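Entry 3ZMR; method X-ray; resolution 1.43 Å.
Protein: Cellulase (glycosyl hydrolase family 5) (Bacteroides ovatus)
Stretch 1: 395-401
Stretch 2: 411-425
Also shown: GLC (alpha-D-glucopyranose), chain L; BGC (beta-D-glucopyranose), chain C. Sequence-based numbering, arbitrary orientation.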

ATOM      1  N   GLU A 395       9.753   3.202  -1.516  1.00  7.38           N
ATOM      2  CA  GLU A 395      11.129   2.883  -1.828  1.00  6.73           C
ATOM      3  C   GLU A 395      11.494   3.480  -3.179  1.00  6.98           C
ATOM      4  O   GLU A 395      10.720   3.386  -4.121  1.00  8.04           O
ATOM      5  N   TYR A 396      12.687   4.065  -3.246  1.00  6.81           N
ATOM      6  CA  TYR A 396      13.350   4.414  -4.505  1.00  9.96           C
ATOM      7  C   TYR A 396      14.849   4.400  -4.197  1.00  7.15           C
ATOM      8  O   TYR A 396      15.258   4.535  -3.041  1.00  7.82           O
ATOM      9  N   GLY A 397      15.671   4.342  -5.237  1.00  8.60           N
ATOM     10  CA  GLY A 397      17.103   4.587  -5.100  1.00  9.90           C
ATOM     11  C   GLY A 397      17.960   3.599  -5.868  1.00  9.82           C
ATOM     12  O   GLY A 397      17.583   2.448  -6.073  1.00 10.66           O
ATOM     13  N   PRO A 398      19.127   4.075  -6.336  1.00  9.20           N
ATOM     14  CA  PRO A 398      20.039   3.211  -7.063  1.00  9.84           C
ATOM     15  C   PRO A 398      21.105   2.564  -6.176  1.00 10.12           C
ATOM     16  O   PRO A 398      21.598   3.181  -5.205  1.00 11.32           O
ATOM     17  N   THR A 399      21.504   1.355  -6.544  1.00 10.20           N
ATOM     18  CA  THR A 399      22.667   0.753  -5.871  1.00 10.60           C
ATOM     19  C   THR A 399      23.938   1.554  -6.183  1.00 10.09           C
ATOM     20  O   THR A 399      23.972   2.378  -7.099  1.00 11.91           O
ATOM     21  N   LEU A 400      24.978   1.300  -5.394  1.00 10.45           N
ATOM     22  CA  LEU A 400      26.284   1.891  -5.651  1.00 10.68           C
ATOM     23  C   LEU A 400      27.244   0.765  -6.021  1.00 11.09           C
ATOM     24  O   LEU A 400      27.537  -0.123  -5.232  1.00 11.70           O
ATOM     25  N   ARG A 401      27.683   0.816  -7.279  1.00  9.01           N
ATOM     26  CA  ARG A 401      28.501  -0.217  -7.902  1.00 10.14           C
ATOM     27  C   ARG A 401      29.996   0.062  -7.643  1.00 11.59           C
ATOM     28  O   ARG A 401      30.722   0.615  -8.481  1.00 12.62           O
ATOM     29  N   ASN A 411      31.625   8.716 -13.243  1.00 13.69           N
ATOM     30  CA  ASN A 411      30.392   8.974 -13.987  1.00 12.90           C
ATOM     31  C   ASN A 411      29.199   8.271 -13.316  1.00 12.01           C
ATOM     32  O   ASN A 411      28.074   8.778 -13.336  1.00 12.37           O
ATOM     33  N   HIS A 412      29.458   7.110 -12.745  1.00 12.30           N
ATOM     34  CA  HIS A 412      28.438   6.332 -12.039  1.00 10.72           C
ATOM     35  C   HIS A 412      28.021   7.092 -10.776  1.00  9.73           C
ATOM     36  O   HIS A 412      26.816   7.217 -10.480  1.00 10.88           O
ATOM     37  N   LEU A 413      28.990   7.559  -9.995  1.00 10.38           N
ATOM     38  CA  LEU A 413      28.681   8.241  -8.736  1.00 10.47           C
ATOM     39  C   LEU A 413      27.841   9.480  -9.027  1.00  9.93           C
ATOM     40  O   LEU A 413      26.854   9.745  -8.335  1.00 10.95           O
ATOM     41  N   LYS A 414      28.232  10.236 -10.050  1.00 11.97           N
ATOM     42  CA  LYS A 414      27.499  11.432 -10.472  1.00 11.65           C
ATOM     43  C   LYS A 414      26.092  11.074 -10.926  1.00 10.70           C
ATOM     44  O   LYS A 414      25.119  11.735 -10.533  1.00 11.67           O
ATOM     45  N   SER A 415      25.976  10.028 -11.722  1.00 10.38           N
ATOM     46  CA  SER A 415      24.702   9.578 -12.262  1.00 11.07           C
ATOM     47  C   SER A 415      23.749   9.242 -11.114  1.00  9.90           C
ATOM     48  O   SER A 415      22.566   9.560 -11.191  1.00 10.27           O
ATOM     49  N   ARG A 416      24.232   8.524 -10.110  1.00 11.31           N
ATOM     50  CA  ARG A 416      23.376   8.165  -8.956  1.00  9.95           C
ATOM     51  C   ARG A 416      22.800   9.424  -8.344  1.00  8.96           C
ATOM     52  O   ARG A 416      21.594   9.515  -8.023  1.00  9.29           O
ATOM     53  N   ASN A 417      23.647  10.405  -8.094  1.00 12.34           N
ATOM     54  CA  ASN A 417      23.201  11.639  -7.431  1.00  9.83           C
ATOM     55  C   ASN A 417      22.295  12.510  -8.302  1.00 10.62           C
ATOM     56  O   ASN A 417      21.321  13.096  -7.816  1.00 10.71           O
ATOM     57  N   ASP A 418      22.544  12.528  -9.603  1.00  9.62           N
ATOM     58  CA  ASP A 418      21.670  13.225 -10.565  1.00 10.79           C
ATOM     59  C   ASP A 418      20.279  12.561 -10.535  1.00 10.41           C
ATOM     60  O   ASP A 418      19.242  13.230 -10.519  1.00 10.67           O
ATOM     61  N   TYR A 419      20.277  11.236 -10.547  1.00  9.62           N
ATOM     62  CA  TYR A 419      19.051  10.432 -10.556  1.00 10.72           C
ATOM     63  C   TYR A 419      18.230  10.657  -9.260  1.00 10.04           C
ATOM     64  O   TYR A 419      17.035  10.918  -9.292  1.00 10.80           O
ATOM     65  N   ILE A 420      18.899  10.549  -8.138  1.00  8.68           N
ATOM     66  CA  ILE A 420      18.307  10.764  -6.829  1.00  9.19           C
ATOM     67  C   ILE A 420      17.661  12.129  -6.736  1.00  9.52           C
ATOM     68  O   ILE A 420      16.486  12.262  -6.328  1.00 10.25           O
ATOM     69  N   GLU A 421      18.400  13.170  -7.092  1.00 10.02           N
ATOM     70  CA  GLU A 421      17.869  14.526  -7.063  1.00 10.37           C
ATOM     71  C   GLU A 421      16.646  14.638  -7.957  1.00 11.43           C
ATOM     72  O   GLU A 421      15.656  15.268  -7.578  1.00 11.70           O
ATOM     73  N   TYR A 422      16.717  14.030  -9.135  1.00 10.77           N
ATOM     74  CA  TYR A 422      15.644  14.161 -10.137  1.00 11.27           C
ATOM     75  C   TYR A 422      14.370  13.457  -9.628  1.00 11.21           C
ATOM     76  O   TYR A 422      13.245  14.002  -9.707  1.00 11.79           O
ATOM     77  N   VAL A 423      14.525  12.252  -9.115  1.00 10.91           N
ATOM     78  CA  VAL A 423      13.365  11.526  -8.575  1.00  9.82           C
ATOM     79  C   VAL A 423      12.718  12.336  -7.433  1.00  8.35           C
ATOM     80  O   VAL A 423      11.498  12.512  -7.391  1.00 10.03           O
ATOM     81  N   VAL A 424      13.532  12.804  -6.511  1.00  9.09           N
ATOM     82  CA  VAL A 424      13.059  13.570  -5.351  1.00  9.23           C
ATOM     83  C   VAL A 424      12.321  14.834  -5.797  1.00  9.59           C
ATOM     84  O   VAL A 424      11.208  15.093  -5.381  1.00 10.28           O
ATOM     85  N   LYS A 425      12.951  15.613  -6.661  1.00 10.74           N
ATOM     86  CA  LYS A 425      12.305  16.855  -7.159  1.00 11.04           C
ATOM     87  C   LYS A 425      10.993  16.538  -7.861  1.00  9.51           C
ATOM     88  O   LYS A 425      10.020  17.300  -7.736  1.00 11.43           O
TER

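Tyr 396 and Pro 398 cover the most surface here, and Arg 416 answers from the helix. Tyr 396 points toward the helix with chi1 p (75°), and its broad ring suits a floor of branched aliphatic side chains: CD2 lies 3.7 Å from Val 423 CG1, and CZ lies 3.7 Å from Val 424 CG2, while Ile 420 sits at the ring edge. Gly 397 follows with phi/psi of 136/149, where a CB would jam against the preceding carbonyl oxygen. Its N donates to a water 2.8 Å away, which in turn donates to Tyr 419 OH, also at 2.8 Å.

Pro 398 presents a compact apolar ring, with CD 3.7 Å from Ile 420 CG1 and 4.1 Å from Tyr 419 CD2. Its carbonyl, and the next, need donors. Arg 416 (m, t, p) supplies them: NH2 bonds Pro 398 O at 2.9 Å and NE bonds Thr 399 O at 2.9 Å, both oxygens lying near the guanidinium plane, while Leu 400 CB covers one face. Leu 400 (t, t) also meets Leu 413, CD1 to CD2 at 3.9 Å. Finally, His 412 (chi1 t) points toward the loop, its NE2 accepting a nearly straight hydrogen bond from Arg 401 N at 3.0 Å.

Glu 395 instead serves the glucose site, its OE2 2.7 Å from BGC O2.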

ATOM      1  CB  GLU A 395      11.371   1.372  -1.911  1.00  8.16           C
ATOM      2  CG  GLU A 395      10.994   0.566  -0.694  1.00  8.63           C
ATOM      3  CD  GLU A 395      11.215  -0.924  -0.865  1.00  9.90           C
ATOM      4  OE1 GLU A 395      11.954  -1.336  -1.796  1.00 11.32           O
ATOM      5  OE2 GLU A 395      10.614  -1.704  -0.063  1.00  8.62           O
ATOM      6  CB  TYR A 396      12.893   5.789  -5.086  1.00  7.85           C
ATOM      7  CG  TYR A 396      13.477   6.918  -4.322  1.00  8.47           C
ATOM      8  CD1 TYR A 396      12.937   7.339  -3.103  1.00 11.22           C
ATOM      9  CD2 TYR A 396      14.635   7.582  -4.772  1.00  8.84           C
ATOM     10  CE1 TYR A 396      13.532   8.347  -2.356  1.00  8.50           C
ATOM     11  CE2 TYR A 396      15.254   8.547  -4.016  1.00  8.82           C
ATOM     12  CZ  TYR A 396      14.705   8.949  -2.817  1.00  7.67           C
ATOM     13  OH  TYR A 396      15.323   9.930  -2.037  1.00  9.27           O
ATOM     14  CB  PRO A 398      20.705   4.196  -8.023  1.00 14.44           C
ATOM     15  CG  PRO A 398      20.796   5.455  -7.219  1.00 11.79           C
ATOM     16  CD  PRO A 398      19.608   5.475  -6.315  1.00  9.99           C
ATOM     17  CB  THR A 399      22.831  -0.724  -6.258  1.00 13.28           C
ATOM     18  OG1 THR A 399      23.782  -1.353  -5.376  1.00 14.54           O
ATOM     19  CG2 THR A 399      23.268  -0.841  -7.726  1.00 14.03           C
ATOM     20  CB  LEU A 400      26.769   2.715  -4.455  1.00 10.58           C
ATOM     21  CG  LEU A 400      27.915   3.705  -4.705  1.00 11.97           C
ATOM     22  CD1 LEU A 400      28.012   4.733  -3.567  1.00 17.62           C
ATOM     23  CD2 LEU A 400      29.246   2.966  -4.911  1.00 14.27           C
ATOM     24  CB  ARG A 401      28.145  -0.339  -9.392  1.00 10.98           C
ATOM     25  CG  ARG A 401      26.659  -0.584  -9.623  1.00 12.73           C
ATOM     26  CD  ARG A 401      26.334  -0.878 -11.069  1.00 12.25           C
ATOM     27  NE  ARG A 401      24.883  -0.834 -11.280  1.00 12.76           N
ATOM     28  CZ  ARG A 401      24.061  -1.868 -11.125  1.00 11.86           C
ATOM     29  NH1 ARG A 401      24.498  -3.074 -10.772  1.00 14.29           N
ATOM     30  NH2 ARG A 401      22.757  -1.662 -11.318  1.00 11.77           N
ATOM     31  CB  ASN A 411      30.547   8.489 -15.434  1.00 12.82           C
ATOM     32  CG  ASN A 411      31.478   9.347 -16.250  1.00 19.19           C
ATOM     33  OD1 ASN A 411      31.822  10.454 -15.856  1.00 18.28           O
ATOM     34  ND2 ASN A 411      31.896   8.823 -17.391  1.00 27.19           N
ATOM     35  CB  HIS A 412      28.931   4.920 -11.719  1.00 10.57           C
ATOM     36  CG  HIS A 412      28.047   4.152 -10.775  1.00 10.85           C
ATOM     37  ND1 HIS A 412      26.760   3.783 -11.110  1.00 11.49           N
ATOM     38  CD2 HIS A 412      28.243   3.715  -9.508  1.00 10.22           C
ATOM     39  CE1 HIS A 412      26.219   3.128 -10.092  1.00 12.07           C
ATOM     40  NE2 HIS A 412      27.092   3.085  -9.106  1.00 11.37           N
ATOM     41  CB  LEU A 413      29.955   8.615  -7.982  1.00 14.23           C
ATOM     42  CG  LEU A 413      30.751   7.435  -7.420  1.00 12.53           C
ATOM     43  CD1 LEU A 413      32.068   7.951  -6.866  1.00 14.59           C
ATOM     44  CD2 LEU A 413      29.972   6.696  -6.354  1.00 17.25           C
ATOM     45  CB  LYS A 414      28.236  12.188 -11.595  1.00 12.25           C
ATOM     46  CG  LYS A 414      27.475  13.411 -12.117  1.00 18.37           C
ATOM     47  CD  LYS A 414      28.218  14.189 -13.199  1.00 31.02           C
ATOM     48  CE  LYS A 414      27.671  15.608 -13.320  1.00 60.01           C
ATOM     49  NZ  LYS A 414      26.255  15.614 -13.769  1.00 37.29           N
ATOM     50  CB  SER A 415      24.908   8.330 -13.115  1.00 11.06           C
ATOM     51  OG  SER A 415      25.455   8.661 -14.396  1.00 11.72           O
ATOM     52  CB  ARG A 416      24.097   7.406  -7.846  1.00 11.34           C
ATOM     53  CG  ARG A 416      24.630   6.060  -8.257  1.00 12.91           C
ATOM     54  CD  ARG A 416      25.317   5.432  -7.058  1.00  9.86           C
ATOM     55  NE  ARG A 416      24.362   5.042  -6.010  1.00 10.49           N
ATOM     56  CZ  ARG A 416      24.144   5.713  -4.878  1.00 10.53           C
ATOM     57  NH1 ARG A 416      24.823   6.813  -4.561  1.00 10.74           N
ATOM     58  NH2 ARG A 416      23.195   5.254  -4.049  1.00 11.33           N
ATOM     59  CB  ASN A 417      24.397  12.382  -6.850  1.00 10.87           C
ATOM     60  CG  ASN A 417      25.010  11.624  -5.701  1.00 11.59           C
ATOM     61  OD1 ASN A 417      24.299  10.901  -4.963  1.00 11.90           O
ATOM     62  ND2 ASN A 417      26.316  11.729  -5.552  1.00 13.46           N
ATOM     63  CB  ASP A 418      22.263  13.176 -11.990  1.00 17.82           C
ATOM     64  CG  ASP A 418      23.481  14.062 -12.158  1.00 13.35           C
ATOM     65  OD1 ASP A 418      23.785  14.913 -11.262  1.00 15.84           O
ATOM     66  OD2 ASP A 418      24.126  13.898 -13.218  1.00 17.41           O
ATOM     67  CB  TYR A 419      19.387   8.927 -10.705  1.00 13.79           C
ATOM     68  CG  TYR A 419      18.185   8.027 -10.592  1.00  8.83           C
ATOM     69  CD1 TYR A 419      17.406   7.748 -11.693  1.00  9.13           C
ATOM     70  CD2 TYR A 419      17.834   7.472  -9.376  1.00 12.72           C
ATOM     71  CE1 TYR A 419      16.286   6.960 -11.606  1.00 12.77           C
ATOM     72  CE2 TYR A 419      16.736   6.626  -9.277  1.00 10.24           C
ATOM     73  CZ  TYR A 419      15.961   6.368 -10.392  1.00  8.77           C
ATOM     74  OH  TYR A 419      14.814   5.580 -10.282  1.00 10.37           O
ATOM     75  CB  ILE A 420      19.346  10.563  -5.686  1.00 12.01           C
ATOM     76  CG1 ILE A 420      19.707   9.076  -5.547  1.00  9.62           C
ATOM     77  CG2 ILE A 420      18.806  11.089  -4.357  1.00 12.81           C
ATOM     78  CD1 ILE A 420      20.927   8.793  -4.691  1.00 10.16           C
ATOM     79  CB  GLU A 421      18.934  15.519  -7.522  1.00 12.56           C
ATOM     80  CG  GLU A 421      18.471  16.967  -7.511  1.00 16.18           C
ATOM     81  CD  GLU A 421      19.409  17.921  -8.236  1.00 20.94           C
ATOM     82  OE1 GLU A 421      20.648  17.689  -8.241  1.00 21.30           O
ATOM     83  OE2 GLU A 421      18.893  18.931  -8.769  1.00 28.73           O
ATOM     84  CB  TYR A 422      16.028  13.625 -11.523  1.00 12.05           C
ATOM     85  CG  TYR A 422      15.049  14.078 -12.582  1.00 13.55           C
ATOM     86  CD1 TYR A 422      15.145  15.345 -13.146  1.00 25.92           C
ATOM     87  CD2 TYR A 422      13.984  13.273 -12.955  1.00 15.35           C
ATOM     88  CE1 TYR A 422      14.212  15.773 -14.065  1.00 18.68           C
ATOM     89  CE2 TYR A 422      13.050  13.685 -13.870  1.00 25.00           C
ATOM     90  CZ  TYR A 422      13.162  14.934 -14.425  1.00 15.19           C
ATOM     91  OH  TYR A 422      12.223  15.352 -15.343  1.00 27.38           O
ATOM     92  CB  VAL A 423      13.739  10.112  -8.118  1.00 10.05           C
ATOM     93  CG1 VAL A 423      12.614   9.487  -7.289  1.00 11.08           C
ATOM     94  CG2 VAL A 423      14.080   9.285  -9.349  1.00 11.60           C
ATOM     95  CB  VAL A 424      14.159  13.867  -4.314  1.00 14.69           C
ATOM     96  CG1 VAL A 424      13.674  14.826  -3.224  1.00 22.39           C
ATOM     97  CG2 VAL A 424      14.604  12.560  -3.686  1.00 12.01           C
ATOM     98  CB  LYS A 425      13.256  17.713  -8.026  1.00 15.92           C
ATOM     99  CG  LYS A 425      13.217  17.550  -9.527  1.00 38.73           C
ATOM    100  CD  LYS A 425      14.197  18.530 -10.186  1.00 30.68           C
ATOM    101  CE  LYS A 425      14.126  18.488 -11.701  1.00 40.04           C
ATOM    102  NZ  LYS A 425      15.233  19.278 -12.326  1.00 64.31           N
TER
HETATM  103  C1  GLC L1519      11.590  -3.717  -3.196  0.50 18.82           C
HETATM  104  C2  GLC L1519      11.507  -4.611  -1.964  0.50 15.45           C
HETATM  105  C3  GLC L1519      12.827  -4.639  -1.191  0.50 13.01           C
HETATM  106  C4  GLC L1519      13.927  -5.018  -2.188  0.50 18.55           C
HETATM  107  C5  GLC L1519      13.837  -4.152  -3.453  0.50 39.31           C
HETATM  108  C6  GLC L1519      14.914  -4.450  -4.493  0.50 70.31           C
HETATM  109  O2  GLC L1519      10.427  -4.187  -1.175  0.50 11.30           O
HETATM  110  O3  GLC L1519      12.755  -5.508  -0.038  0.50  7.94           O
HETATM  111  O4  GLC L1519      15.140  -4.782  -1.528  0.50 25.57           O
HETATM  112  O5  GLC L1519      12.562  -4.271  -4.043  0.50 24.90           O
HETATM  113  O6  GLC L1519      16.004  -3.594  -4.210  0.50 90.45           O
HETATM  114  C2  BGC C   1      11.313  -4.693  -2.011  0.50 20.95           C
HETATM  115  C3  BGC C   1      12.686  -4.628  -1.321  0.50 22.28           C
HETATM  116  C4  BGC C   1      13.836  -4.874  -2.292  0.50 29.09           C
HETATM  117  C5  BGC C   1      13.605  -3.872  -3.431  0.50 35.62           C
HETATM  118  C6  BGC C   1      14.731  -3.939  -4.449  0.50 39.76           C
HETATM  119  C1  BGC C   1      11.168  -3.933  -3.337  0.50 25.60           C
HETATM  120  O2  BGC C   1      10.319  -4.220  -1.104  0.50 15.46           O
HETATM  121  O3  BGC C   1      12.716  -5.613  -0.267  0.50 21.62           O
HETATM  122  O4  BGC C   1      15.112  -4.742  -1.602  0.50 26.44           O
HETATM  123  O5  BGC C   1      12.357  -4.126  -4.106  0.50 41.96           O
HETATM  124  O6  BGC C   1      14.926  -5.327  -4.771  0.50 61.75           O
HETATM  125  O   HOH W   1      14.653   4.293  -7.851  1.00 12.15           O